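Uncharacterized protein (Parabacteroides distasonis, PDB 4KW2) is of unknown function but has a xylose isomerase-like TIM barrel fold and is probably an enzyme, perhaps a sugar isomerase. Local coordinates at residues Leu40-Gln45 with Ser248-Ile253; Gly179-Lys182 with Asp187-Lys190; Ile239-Asp244 with Asn255-Leu260. All coordinates share one frame; numbering follows the deposited sequence.

Contact 1. Residues Leu40-Gln45 with Ser248-Ile253; sequences LDKTQQ and SDIQEI. With SO4 (sulfate ion), chain C; SO4 (sulfate ion), chain B.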
ATOM      1  N   LEU A  40     -14.834  19.743   3.320  1.00 28.28           N
ATOM      2  CA  LEU A  40     -16.100  19.841   4.055  1.00 28.63           C
ATOM      3  C   LEU A  40     -17.301  19.857   3.111  1.00 27.83           C
ATOM      4  O   LEU A  40     -18.355  19.321   3.452  1.00 29.04           O
ATOM      5  CB  LEU A  40     -16.120  21.065   4.975  1.00 29.80           C
ATOM      6  CG  LEU A  40     -15.110  21.083   6.138  1.00 29.81           C
ATOM      7  CD1 LEU A  40     -15.408  22.242   7.080  1.00 30.72           C
ATOM      8  CD2 LEU A  40     -15.098  19.771   6.911  1.00 29.91           C
ATOM      9  N   ASP A  41     -17.141  20.448   1.927  1.00 27.16           N
ATOM     10  CA  ASP A  41     -18.188  20.396   0.903  1.00 30.10           C
ATOM     11  C   ASP A  41     -18.436  18.962   0.435  1.00 30.49           C
ATOM     12  O   ASP A  41     -19.579  18.566   0.218  1.00 29.44           O
ATOM     13  CB  ASP A  41     -17.833  21.253  -0.315  1.00 31.28           C
ATOM     14  CG  ASP A  41     -17.689  22.723   0.011  1.00 33.31           C
ATOM     15  OD1 ASP A  41     -18.255  23.198   1.021  1.00 36.46           O
ATOM     16  OD2 ASP A  41     -16.993  23.414  -0.758  1.00 36.33           O
ATOM     17  N   LYS A  42     -17.357  18.199   0.269  1.00 31.24           N
ATOM     18  CA  LYS A  42     -17.452  16.785  -0.084  1.00 31.50           C
ATOM     19  C   LYS A  42     -18.109  15.988   1.031  1.00 30.88           C
ATOM     20  O   LYS A  42     -18.906  15.093   0.772  1.00 29.64           O
ATOM     21  CB  LYS A  42     -16.065  16.208  -0.356  1.00 33.83           C
ATOM     22  CG  LYS A  42     -15.421  16.747  -1.616  1.00 36.41           C
ATOM     23  CD  LYS A  42     -15.894  15.997  -2.839  1.00 37.92           C
ATOM     24  CE  LYS A  42     -15.308  16.607  -4.101  1.00 42.03           C
ATOM     25  NZ  LYS A  42     -15.606  15.742  -5.271  1.00 42.89           N
ATOM     26  N   THR A  43     -17.746  16.309   2.269  1.00 30.73           N
ATOM     27  CA  THR A  43     -18.340  15.695   3.450  1.00 29.00           C
ATOM     28  C   THR A  43     -19.863  15.917   3.485  1.00 30.80           C
ATOM     29  O   THR A  43     -20.615  15.020   3.872  1.00 33.13           O
ATOM     30  CB  THR A  43     -17.648  16.231   4.724  1.00 28.48           C
ATOM     31  OG1 THR A  43     -16.232  16.032   4.601  1.00 27.35           O
ATOM     32  CG2 THR A  43     -18.141  15.522   5.983  1.00 29.13           C
ATOM     33  N   GLN A  44     -20.315  17.095   3.053  1.00 32.22           N
ATOM     34  CA  GLN A  44     -21.751  17.373   2.919  1.00 33.39           C
ATOM     35  C   GLN A  44     -22.396  16.494   1.856  1.00 33.01           C
ATOM     36  O   GLN A  44     -23.486  15.964   2.062  1.00 32.28           O
ATOM     37  CB  GLN A  44     -21.999  18.831   2.546  1.00 32.44           C
ATOM     38  CG  GLN A  44     -21.737  19.818   3.662  1.00 34.10           C
ATOM     39  CD  GLN A  44     -21.947  21.250   3.208  1.00 33.60           C
ATOM     40  OE1 GLN A  44     -21.097  21.839   2.547  1.00 34.54           O
ATOM     41  NE2 GLN A  44     -23.081  21.810   3.563  1.00 33.80           N
ATOM     42  N   GLN A  45     -21.724  16.344   0.718  1.00 32.48           N
ATOM     43  CA  GLN A  45     -22.236  15.500  -0.367  1.00 33.27           C
ATOM     44  C   GLN A  45     -22.301  14.028   0.046  1.00 30.83           C
ATOM     45  O   GLN A  45     -23.176  13.293  -0.400  1.00 29.69           O
ATOM     46  CB  GLN A  45     -21.378  15.662  -1.621  1.00 34.84           C
ATOM     47  CG  GLN A  45     -21.443  17.057  -2.225  1.00 38.48           C
ATOM     48  CD  GLN A  45     -20.295  17.327  -3.172  1.00 42.28           C
ATOM     49  OE1 GLN A  45     -19.923  16.471  -3.967  1.00 46.19           O
ATOM     50  NE2 GLN A  45     -19.723  18.519  -3.089  1.00 48.20           N
ATOM     51  N   SER A 248     -12.599   5.611  -5.724  1.00 48.75           N
ATOM     52  CA  SER A 248     -14.035   5.577  -5.437  1.00 48.90           C
ATOM     53  C   SER A 248     -14.678   6.942  -5.622  1.00 45.67           C
ATOM     54  O   SER A 248     -13.997   7.962  -5.665  1.00 51.27           O
ATOM     55  CB  SER A 248     -14.291   5.070  -4.019  1.00 53.29           C
ATOM     56  OG  SER A 248     -14.362   3.656  -3.990  1.00 56.98           O
ATOM     57  N   ASP A 249     -16.000   6.939  -5.742  1.00 42.20           N
ATOM     58  CA  ASP A 249     -16.783   8.166  -5.891  1.00 40.85           C
ATOM     59  C   ASP A 249     -17.811   8.271  -4.760  1.00 38.67           C
ATOM     60  O   ASP A 249     -18.016   7.322  -3.993  1.00 35.21           O
ATOM     61  CB  ASP A 249     -17.460   8.225  -7.271  1.00 42.42           C
ATOM     62  CG  ASP A 249     -18.346   7.015  -7.559  1.00 47.99           C
ATOM     63  OD1 ASP A 249     -19.166   6.623  -6.702  1.00 48.54           O
ATOM     64  OD2 ASP A 249     -18.227   6.448  -8.661  1.00 58.62           O
ATOM     65  N   ILE A 250     -18.449   9.431  -4.662  1.00 37.32           N
ATOM     66  CA  ILE A 250     -19.389   9.718  -3.574  1.00 38.35           C
ATOM     67  C   ILE A 250     -20.568   8.738  -3.518  1.00 38.73           C
ATOM     68  O   ILE A 250     -20.948   8.282  -2.436  1.00 38.82           O
ATOM     69  CB  ILE A 250     -19.857  11.190  -3.646  1.00 38.75           C
ATOM     70  CG1 ILE A 250     -18.732  12.083  -3.107  1.00 39.32           C
ATOM     71  CG2 ILE A 250     -21.147  11.402  -2.863  1.00 39.55           C
ATOM     72  CD1 ILE A 250     -18.860  13.547  -3.457  1.00 42.44           C
ATOM     73  N   GLN A 251     -21.128   8.400  -4.676  1.00 40.84           N
ATOM     74  CA  GLN A 251     -22.207   7.412  -4.752  1.00 42.85           C
ATOM     75  C   GLN A 251     -21.818   6.046  -4.190  1.00 42.51           C
ATOM     76  O   GLN A 251     -22.599   5.433  -3.458  1.00 43.85           O
ATOM     77  CB  GLN A 251     -22.699   7.259  -6.194  1.00 50.83           C
ATOM     78  CG  GLN A 251     -23.496   8.453  -6.694  1.00 56.92           C
ATOM     79  CD  GLN A 251     -24.563   8.889  -5.706  1.00 65.44           C
ATOM     80  OE1 GLN A 251     -24.604  10.050  -5.292  1.00 74.30           O
ATOM     81  NE2 GLN A 251     -25.413   7.949  -5.297  1.00 62.21           N
ATOM     82  N   GLU A 252     -20.619   5.576  -4.520  1.00 39.64           N
ATOM     83  CA  GLU A 252     -20.162   4.274  -4.046  1.00 41.58           C
ATOM     84  C   GLU A 252     -20.024   4.247  -2.532  1.00 37.18           C
ATOM     85  O   GLU A 252     -20.457   3.296  -1.880  1.00 33.98           O
ATOM     86  CB  GLU A 252     -18.832   3.881  -4.703  1.00 46.51           C
ATOM     87  CG  GLU A 252     -18.999   3.354  -6.119  1.00 53.35           C
ATOM     88  CD  GLU A 252     -17.686   3.163  -6.859  1.00 59.78           C
ATOM     89  OE1 GLU A 252     -16.612   3.494  -6.308  1.00 65.74           O
ATOM     90  OE2 GLU A 252     -17.734   2.678  -8.007  1.00 62.38           O
ATOM     91  N   ILE A 253     -19.424   5.295  -1.975  1.00 36.04           N
ATOM     92  CA  ILE A 253     -19.210   5.371  -0.536  1.00 35.46           C
ATOM     93  C   ILE A 253     -20.553   5.558   0.188  1.00 33.55           C
ATOM     94  O   ILE A 253     -20.766   4.987   1.259  1.00 33.16           O
ATOM     95  CB  ILE A 253     -18.201   6.484  -0.165  1.00 36.54           C
ATOM     96  CG1 ILE A 253     -16.849   6.234  -0.845  1.00 39.79           C
ATOM     97  CG2 ILE A 253     -18.007   6.566   1.343  1.00 37.53           C
ATOM     98  CD1 ILE A 253     -16.170   4.932  -0.458  1.00 41.14           C
TER
HETATM   99  S   SO4 C 301     -16.841  12.373  -6.783  1.00 75.79           S
HETATM  100  O1  SO4 C 301     -17.853  11.371  -6.383  1.00 65.56           O
HETATM  101  O2  SO4 C 301     -17.530  13.576  -7.314  1.00 59.62           O
HETATM  102  O3  SO4 C 301     -16.001  12.765  -5.619  1.00 69.20           O
HETATM  103  O4  SO4 C 301     -15.980  11.766  -7.828  1.00 71.95           O
HETATM  104  S   SO4 B 300     -28.278   9.763  -3.597  1.00 46.11           S
HETATM  105  O1  SO4 B 300     -28.983   9.929  -2.308  1.00 45.14           O
HETATM  106  O2  SO4 B 300     -28.183  11.073  -4.269  1.00 50.24           O
HETATM  107  O3  SO4 B 300     -26.921   9.215  -3.369  1.00 46.72           O
HETATM  108  O4  SO4 B 300     -29.048   8.836  -4.454  1.00 52.77           O
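Ile-250 points its side chain at helix 36-46, where Gln-45 and Lys-42 receive it. Its CD1 methyl does most of the touching. It lies 3.2 Å from Gln-45 OE1 and 3.8 Å from Gln-45 CB. On the Lys-42 side the same methyl meets CD at 3.9 Å. Both polar side chains run across Ile-250 at about a right angle. The other branch, CG2, sits near the backbone carbonyl, 3.7 Å from Gln-45 O. CG1 of Ile-250 is anti to its carbonyl carbon (chi1 -77°) and the chain runs on extended (chi2 164°), which carries CD1 outward to Gln-45 and Lys-42. The contact joins the first and last helices of a TIM barrel. They follow strands 23-27 and 238-241, neighbours in the closed sheet. A sulfate ion, probably from the crystallisation liquor, bridges them. Its O1 accepts from Ile-250 N at 2.7 Å in an almost straight bond (173°), and its O3 takes Lys-42 NZ at 3.0 Å. Lys-42 is bent at chi2, and its tail passes CD1 of Ile-250 to reach this anion. With an alanine at Ile-250, Lys-42 and Gln-45 would probably lose the methyl they pack on, and a gap would open between the helices. Asp-249 is the N-cap of helix 250-262. Its OD1 accepts from Glu-252 N at 2.8 Å, nearly along the C-O axis.

Contact 2. Residues Gly179-Lys182 with Asp187-Lys190; sequences GHWK and DPLK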
ATOM      1  N   GLY A 179      -8.669  -3.211  10.189  1.00 74.30           N
ATOM      2  CA  GLY A 179      -7.765  -3.568   9.105  1.00 76.32           C
ATOM      3  C   GLY A 179      -8.494  -3.975   7.840  1.00 74.51           C
ATOM      4  O   GLY A 179      -9.080  -3.136   7.157  1.00 72.25           O
ATOM      5  N   HIS A 180      -8.437  -5.261   7.517  1.00 72.29           N
ATOM      6  CA  HIS A 180      -9.121  -5.789   6.345  1.00 71.49           C
ATOM      7  C   HIS A 180     -10.244  -6.693   6.827  1.00 64.52           C
ATOM      8  O   HIS A 180     -10.040  -7.866   7.128  1.00 68.50           O
ATOM      9  CB  HIS A 180      -8.151  -6.525   5.417  1.00 77.58           C
ATOM     10  CG  HIS A 180      -7.526  -5.643   4.378  1.00 78.49           C
ATOM     11  ND1 HIS A 180      -8.174  -5.293   3.212  1.00 73.66           N
ATOM     12  CD2 HIS A 180      -6.312  -5.043   4.328  1.00 79.13           C
ATOM     13  CE1 HIS A 180      -7.387  -4.515   2.489  1.00 72.27           C
ATOM     14  NE2 HIS A 180      -6.253  -4.347   3.144  1.00 77.59           N
ATOM     15  N   TRP A 181     -11.427  -6.100   6.917  1.00 56.42           N
ATOM     16  CA  TRP A 181     -12.617  -6.764   7.410  1.00 51.77           C
ATOM     17  C   TRP A 181     -13.216  -7.650   6.307  1.00 53.63           C
ATOM     18  O   TRP A 181     -13.490  -7.146   5.215  1.00 55.47           O
ATOM     19  CB  TRP A 181     -13.630  -5.697   7.813  1.00 46.96           C
ATOM     20  CG  TRP A 181     -14.906  -6.262   8.281  1.00 49.99           C
ATOM     21  CD1 TRP A 181     -16.006  -6.571   7.523  1.00 50.44           C
ATOM     22  CD2 TRP A 181     -15.229  -6.604   9.621  1.00 51.20           C
ATOM     23  NE1 TRP A 181     -16.997  -7.089   8.321  1.00 52.36           N
ATOM     24  CE2 TRP A 181     -16.547  -7.117   9.615  1.00 52.29           C
ATOM     25  CE3 TRP A 181     -14.533  -6.526  10.831  1.00 49.17           C
ATOM     26  CZ2 TRP A 181     -17.178  -7.554  10.773  1.00 51.38           C
ATOM     27  CZ3 TRP A 181     -15.161  -6.949  11.977  1.00 54.10           C
ATOM     28  CH2 TRP A 181     -16.474  -7.458  11.942  1.00 53.82           C
ATOM     29  N   LYS A 182     -13.462  -8.942   6.541  1.00 54.55           N
ATOM     30  CA  LYS A 182     -13.295  -9.658   7.807  1.00 50.55           C
ATOM     31  C   LYS A 182     -12.604 -10.976   7.494  1.00 51.19           C
ATOM     32  O   LYS A 182     -12.964 -11.642   6.518  1.00 49.29           O
ATOM     33  CB  LYS A 182     -14.675  -9.963   8.388  1.00 52.57           C
ATOM     34  CG  LYS A 182     -14.709 -10.566   9.783  1.00 51.81           C
ATOM     35  CD  LYS A 182     -16.120 -11.054  10.081  1.00 55.49           C
ATOM     36  CE  LYS A 182     -16.383 -11.218  11.564  1.00 59.15           C
ATOM     37  NZ  LYS A 182     -15.667 -12.384  12.143  1.00 68.37           N
ATOM     38  N   ASP A 187     -10.255 -10.608  13.777  1.00 68.06           N
ATOM     39  CA  ASP A 187     -11.331  -9.635  13.911  1.00 70.40           C
ATOM     40  C   ASP A 187     -10.894  -8.520  14.869  1.00 73.20           C
ATOM     41  O   ASP A 187     -10.797  -8.753  16.078  1.00 65.38           O
ATOM     42  CB  ASP A 187     -12.581 -10.340  14.440  1.00 72.76           C
ATOM     43  CG  ASP A 187     -13.807  -9.441  14.472  1.00 73.77           C
ATOM     44  OD1 ASP A 187     -13.667  -8.205  14.603  1.00 64.82           O
ATOM     45  OD2 ASP A 187     -14.922  -9.989  14.382  1.00 72.12           O
ATOM     46  N   PRO A 188     -10.646  -7.300  14.340  1.00 71.00           N
ATOM     47  CA  PRO A 188     -10.094  -6.229  15.185  1.00 71.53           C
ATOM     48  C   PRO A 188     -11.012  -5.832  16.339  1.00 71.82           C
ATOM     49  O   PRO A 188     -10.533  -5.435  17.402  1.00 67.70           O
ATOM     50  CB  PRO A 188      -9.920  -5.046  14.214  1.00 70.80           C
ATOM     51  CG  PRO A 188     -10.093  -5.607  12.843  1.00 76.36           C
ATOM     52  CD  PRO A 188     -10.974  -6.810  12.989  1.00 72.25           C
ATOM     53  N   LEU A 189     -12.319  -5.945  16.119  1.00 74.05           N
ATOM     54  CA  LEU A 189     -13.311  -5.609  17.134  1.00 79.29           C
ATOM     55  C   LEU A 189     -13.289  -6.594  18.302  1.00 83.67           C
ATOM     56  O   LEU A 189     -13.398  -6.184  19.459  1.00 91.44           O
ATOM     57  CB  LEU A 189     -14.709  -5.563  16.515  1.00 82.24           C
ATOM     58  CG  LEU A 189     -14.927  -4.542  15.397  1.00 75.89           C
ATOM     59  CD1 LEU A 189     -16.324  -4.701  14.819  1.00 73.12           C
ATOM     60  CD2 LEU A 189     -14.706  -3.126  15.911  1.00 72.68           C
ATOM     61  N   LYS A 190     -13.138  -7.884  17.997  1.00 87.80           N
ATOM     62  CA  LYS A 190     -13.062  -8.931  19.028  1.00 90.85           C
ATOM     63  C   LYS A 190     -11.809  -8.844  19.913  1.00 89.65           C
ATOM     64  O   LYS A 190     -11.774  -9.427  20.995  1.00 88.19           O
ATOM     65  CB  LYS A 190     -13.156 -10.327  18.398  1.00 96.22           C
ATOM     66  CG  LYS A 190     -14.571 -10.742  18.019  1.00102.31           C
ATOM     67  CD  LYS A 190     -14.598 -11.995  17.154  1.00110.34           C
ATOM     68  CE  LYS A 190     -14.071 -13.223  17.883  1.00113.19           C
ATOM     69  NZ  LYS A 190     -13.969 -14.392  16.968  1.00115.95           N
TER
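Lys-182 and Asp-187 form a salt bridge, with NZ 3.4 Å from OD2. As a hydrogen bond it is weak. The lysine chain bends only at its last torsion (chi4 -72°), turning NZ to OD2. It has a second, long and weak ion pair with Glu-229. The carboxylates of Asp-187 and Glu-229 lie close, so the ammonium group probably eases their repulsion. OD1 of Asp-187 accepts weak bonds from Leu-189 N (3.0 Å, 131°) and Lys-190 N (3.4 Å). They probably limit the rotation of the carboxylate. OD1 also lies 3.3 Å from CZ3 at the edge of the Trp-181 ring, and the ring and carboxylate planes are 86° apart. CD of Pro-188 sits at the ring's edge, 4.2 Å from CE3, and Leu-189 CD1 reaches CZ3 at 3.8 Å. Trp-181 NE1 gives a weak bond to Pro-222 O. The peptide bond before Lys-182 is cis, and CB of Lys-182 lies above one face of the indole, toward its rim. The bond from Leu-189 N to Asp-187 OD1 is that of an Asx turn. It belongs to the loop after strand 172-178, at the C-terminal end of the barrel, where TIM-barrel enzymes usually keep their active sites.

Contact 3. Residues Ile239-Asp244 with Asn255-Leu260; sequences ISIEYD and NSLEFL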
ATOM      1  N   ILE A 239     -16.808   6.323  14.434  1.00 37.48           N
ATOM      2  CA  ILE A 239     -16.298   5.596  13.276  1.00 37.44           C
ATOM      3  C   ILE A 239     -15.782   6.644  12.304  1.00 37.64           C
ATOM      4  O   ILE A 239     -16.558   7.400  11.714  1.00 38.14           O
ATOM      5  CB  ILE A 239     -17.374   4.748  12.567  1.00 39.20           C
ATOM      6  CG1 ILE A 239     -18.044   3.790  13.547  1.00 41.55           C
ATOM      7  CG2 ILE A 239     -16.754   3.951  11.425  1.00 39.95           C
ATOM      8  CD1 ILE A 239     -19.198   3.024  12.934  1.00 45.75           C
ATOM      9  N   SER A 240     -14.468   6.681  12.145  1.00 34.69           N
ATOM     10  CA  SER A 240     -13.821   7.682  11.330  1.00 33.69           C
ATOM     11  C   SER A 240     -13.332   7.027  10.040  1.00 34.86           C
ATOM     12  O   SER A 240     -12.381   6.234  10.055  1.00 34.52           O
ATOM     13  CB  SER A 240     -12.665   8.297  12.111  1.00 31.99           C
ATOM     14  OG  SER A 240     -12.280   9.517  11.530  1.00 35.71           O
ATOM     15  N   ILE A 241     -13.986   7.353   8.930  1.00 33.35           N
ATOM     16  CA  ILE A 241     -13.729   6.664   7.677  1.00 35.28           C
ATOM     17  C   ILE A 241     -12.759   7.414   6.759  1.00 33.78           C
ATOM     18  O   ILE A 241     -12.744   8.647   6.690  1.00 33.87           O
ATOM     19  CB  ILE A 241     -15.033   6.332   6.910  1.00 40.15           C
ATOM     20  CG1 ILE A 241     -15.655   7.574   6.269  1.00 46.07           C
ATOM     21  CG2 ILE A 241     -16.044   5.667   7.838  1.00 41.75           C
ATOM     22  CD1 ILE A 241     -16.021   7.369   4.818  1.00 48.79           C
ATOM     23  N   GLU A 242     -11.942   6.638   6.063  1.00 31.98           N
ATOM     24  CA  GLU A 242     -11.064   7.146   5.028  1.00 31.21           C
ATOM     25  C   GLU A 242     -11.318   6.280   3.805  1.00 29.86           C
ATOM     26  O   GLU A 242     -11.625   5.088   3.934  1.00 28.34           O
ATOM     27  CB  GLU A 242      -9.604   7.033   5.493  1.00 33.44           C
ATOM     28  CG  GLU A 242      -8.569   7.728   4.611  1.00 35.69           C
ATOM     29  CD  GLU A 242      -8.076   6.887   3.439  1.00 37.78           C
ATOM     30  OE1 GLU A 242      -8.275   5.649   3.414  1.00 35.73           O
ATOM     31  OE2 GLU A 242      -7.477   7.486   2.525  1.00 40.47           O
ATOM     32  N   TYR A 243     -11.218   6.872   2.623  1.00 29.02           N
ATOM     33  CA  TYR A 243     -11.211   6.091   1.398  1.00 30.17           C
ATOM     34  C   TYR A 243     -10.326   6.728   0.343  1.00 31.36           C
ATOM     35  O   TYR A 243      -9.933   7.886   0.465  1.00 33.20           O
ATOM     36  CB  TYR A 243     -12.638   5.862   0.876  1.00 30.51           C
ATOM     37  CG  TYR A 243     -13.384   7.074   0.343  1.00 31.60           C
ATOM     38  CD1 TYR A 243     -14.160   7.865   1.181  1.00 30.18           C
ATOM     39  CD2 TYR A 243     -13.356   7.395  -1.012  1.00 32.94           C
ATOM     40  CE1 TYR A 243     -14.872   8.950   0.694  1.00 29.86           C
ATOM     41  CE2 TYR A 243     -14.061   8.483  -1.508  1.00 34.30           C
ATOM     42  CZ  TYR A 243     -14.820   9.255  -0.649  1.00 34.16           C
ATOM     43  OH  TYR A 243     -15.534  10.322  -1.135  1.00 34.63           O
ATOM     44  N   ASP A 244     -10.002   5.949  -0.680  1.00 33.34           N
ATOM     45  CA  ASP A 244      -9.218   6.440  -1.799  1.00 36.79           C
ATOM     46  C   ASP A 244     -10.148   7.189  -2.742  1.00 38.10           C
ATOM     47  O   ASP A 244     -10.914   6.567  -3.478  1.00 40.45           O
ATOM     48  CB  ASP A 244      -8.548   5.271  -2.522  1.00 37.82           C
ATOM     49  CG  ASP A 244      -7.486   5.719  -3.506  1.00 39.79           C
ATOM     50  OD1 ASP A 244      -7.581   6.855  -4.026  1.00 40.23           O
ATOM     51  OD2 ASP A 244      -6.552   4.928  -3.758  1.00 40.43           O
ATOM     52  N   ASN A 255     -23.261   4.167  -0.465  1.00 35.38           N
ATOM     53  CA  ASN A 255     -23.780   2.805  -0.242  1.00 35.16           C
ATOM     54  C   ASN A 255     -23.353   2.190   1.086  1.00 36.70           C
ATOM     55  O   ASN A 255     -24.152   1.530   1.749  1.00 37.56           O
ATOM     56  CB  ASN A 255     -23.343   1.862  -1.351  1.00 35.63           C
ATOM     57  CG  ASN A 255     -23.993   2.177  -2.673  1.00 37.20           C
ATOM     58  OD1 ASN A 255     -25.133   2.619  -2.721  1.00 40.66           O
ATOM     59  ND2 ASN A 255     -23.269   1.947  -3.760  1.00 40.07           N
ATOM     60  N   SER A 256     -22.090   2.381   1.459  1.00 35.55           N
ATOM     61  CA  SER A 256     -21.599   1.887   2.742  1.00 37.41           C
ATOM     62  C   SER A 256     -22.067   2.769   3.895  1.00 36.07           C
ATOM     63  O   SER A 256     -22.486   2.264   4.934  1.00 35.42           O
ATOM     64  CB  SER A 256     -20.076   1.787   2.744  1.00 38.82           C
ATOM     65  OG  SER A 256     -19.659   0.711   1.931  1.00 41.35           O
ATOM     66  N   LEU A 257     -22.004   4.085   3.709  1.00 37.81           N
ATOM     67  CA  LEU A 257     -22.442   5.023   4.749  1.00 36.99           C
ATOM     68  C   LEU A 257     -23.892   4.779   5.152  1.00 36.03           C
ATOM     69  O   LEU A 257     -24.259   4.972   6.308  1.00 40.81           O
ATOM     70  CB  LEU A 257     -22.250   6.471   4.292  1.00 37.12           C
ATOM     71  CG  LEU A 257     -20.789   6.899   4.136  1.00 39.39           C
ATOM     72  CD1 LEU A 257     -20.699   8.330   3.630  1.00 38.09           C
ATOM     73  CD2 LEU A 257     -20.028   6.741   5.447  1.00 40.89           C
ATOM     74  N   GLU A 258     -24.699   4.333   4.195  1.00 37.58           N
ATOM     75  CA  GLU A 258     -26.100   3.974   4.433  1.00 41.60           C
ATOM     76  C   GLU A 258     -26.263   3.039   5.637  1.00 40.76           C
ATOM     77  O   GLU A 258     -27.060   3.306   6.533  1.00 41.46           O
ATOM     78  CB  GLU A 258     -26.673   3.320   3.171  1.00 43.82           C
ATOM     79  CG  GLU A 258     -28.139   2.940   3.239  1.00 48.73           C
ATOM     80  CD  GLU A 258     -28.630   2.267   1.968  1.00 51.18           C
ATOM     81  OE1 GLU A 258     -27.947   2.372   0.925  1.00 49.45           O
ATOM     82  OE2 GLU A 258     -29.708   1.633   2.009  1.00 56.11           O
ATOM     83  N   PHE A 259     -25.494   1.959   5.665  1.00 39.24           N
ATOM     84  CA  PHE A 259     -25.596   0.976   6.746  1.00 39.35           C
ATOM     85  C   PHE A 259     -24.887   1.430   8.023  1.00 39.48           C
ATOM     86  O   PHE A 259     -25.325   1.120   9.130  1.00 36.82           O
ATOM     87  CB  PHE A 259     -25.034  -0.365   6.291  1.00 42.20           C
ATOM     88  CG  PHE A 259     -25.769  -0.955   5.129  1.00 47.60           C
ATOM     89  CD1 PHE A 259     -26.980  -1.607   5.320  1.00 51.20           C
ATOM     90  CD2 PHE A 259     -25.265  -0.838   3.840  1.00 48.18           C
ATOM     91  CE1 PHE A 259     -27.666  -2.146   4.246  1.00 56.69           C
ATOM     92  CE2 PHE A 259     -25.944  -1.377   2.762  1.00 51.05           C
ATOM     93  CZ  PHE A 259     -27.146  -2.033   2.965  1.00 56.74           C
ATOM     94  N   LEU A 260     -23.787   2.159   7.861  1.00 39.52           N
ATOM     95  CA  LEU A 260     -23.036   2.669   9.000  1.00 39.54           C
ATOM     96  C   LEU A 260     -23.823   3.716   9.778  1.00 41.16           C
ATOM     97  O   LEU A 260     -23.656   3.838  10.987  1.00 43.07           O
ATOM     98  CB  LEU A 260     -21.715   3.273   8.534  1.00 39.48           C
ATOM     99  CG  LEU A 260     -20.722   2.288   7.929  1.00 40.94           C
ATOM    100  CD1 LEU A 260     -19.604   3.053   7.236  1.00 44.71           C
ATOM    101  CD2 LEU A 260     -20.166   1.353   8.992  1.00 42.51           C
TER
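Ile-241 and Leu-257 meet through their terminal methyls, CD1 to CD2 at 4.1 Å. Ile-241 leaves strand 238-241 with CB directed at helix 250-262. At CB the chain forks, and each branch has its own partner. CG2 is the short branch. It lies 4.5 Å from CD1 of Leu-260, a loose contact. CG1 is the long branch, set between the backbone N and the carbonyl carbon (chi1 74°). It makes no close contact of its own with the helix segment but carries CD1 forward. CD1 then meets CD2 of Leu-257 on one hand and CG2 of Ile-253, one turn earlier in the same helix, on the other. The two side chains of Ile-241 and Leu-257 approach each other at a slant. Two residues back on the strand, Ile-239 faces the same way, and its CD1 is 4.4 Å from Leu-260 CD2. Leu-260 thus touches both isoleucines. The strand and helix segments run antiparallel, at 176°, with their axes 11.8 Å apart at closest approach. This is the packing of a barrel strand against the helix that follows it. Ser-240 lies between the isoleucines in sequence and uses its OG for a hydrogen bond to Glu-52 of another barrel strand. Leu-204 and Leu-230 extend the apolar layer around Ile-239. No hydrogen bond or charge pair links the two segments. Cohesion here probably comes mainly from the burial of apolar groups, through loose methyl contacts.

All three contacts belong to one eight-stranded parallel barrel. Contacts 1 and 3 are neighbours, with centres 10 Å apart. Both use helix 250-262, and they touch where Ile-253 and Ile-250 pack on Tyr-243. Their segments interleave along the chain. Contact 3 packs the last strand on its helix, and contact 1 joins that helix to the first one, so the two lie at the seam where the last strand and helix meet the first. Contact 2 stands apart, 24 Å from contact 1 and 15 Å from contact 3 between centres. It lies in the loop between strands 172-178 and 199-204. It falls between the segments of contact 1 in sequence and is complete before contact 3 begins.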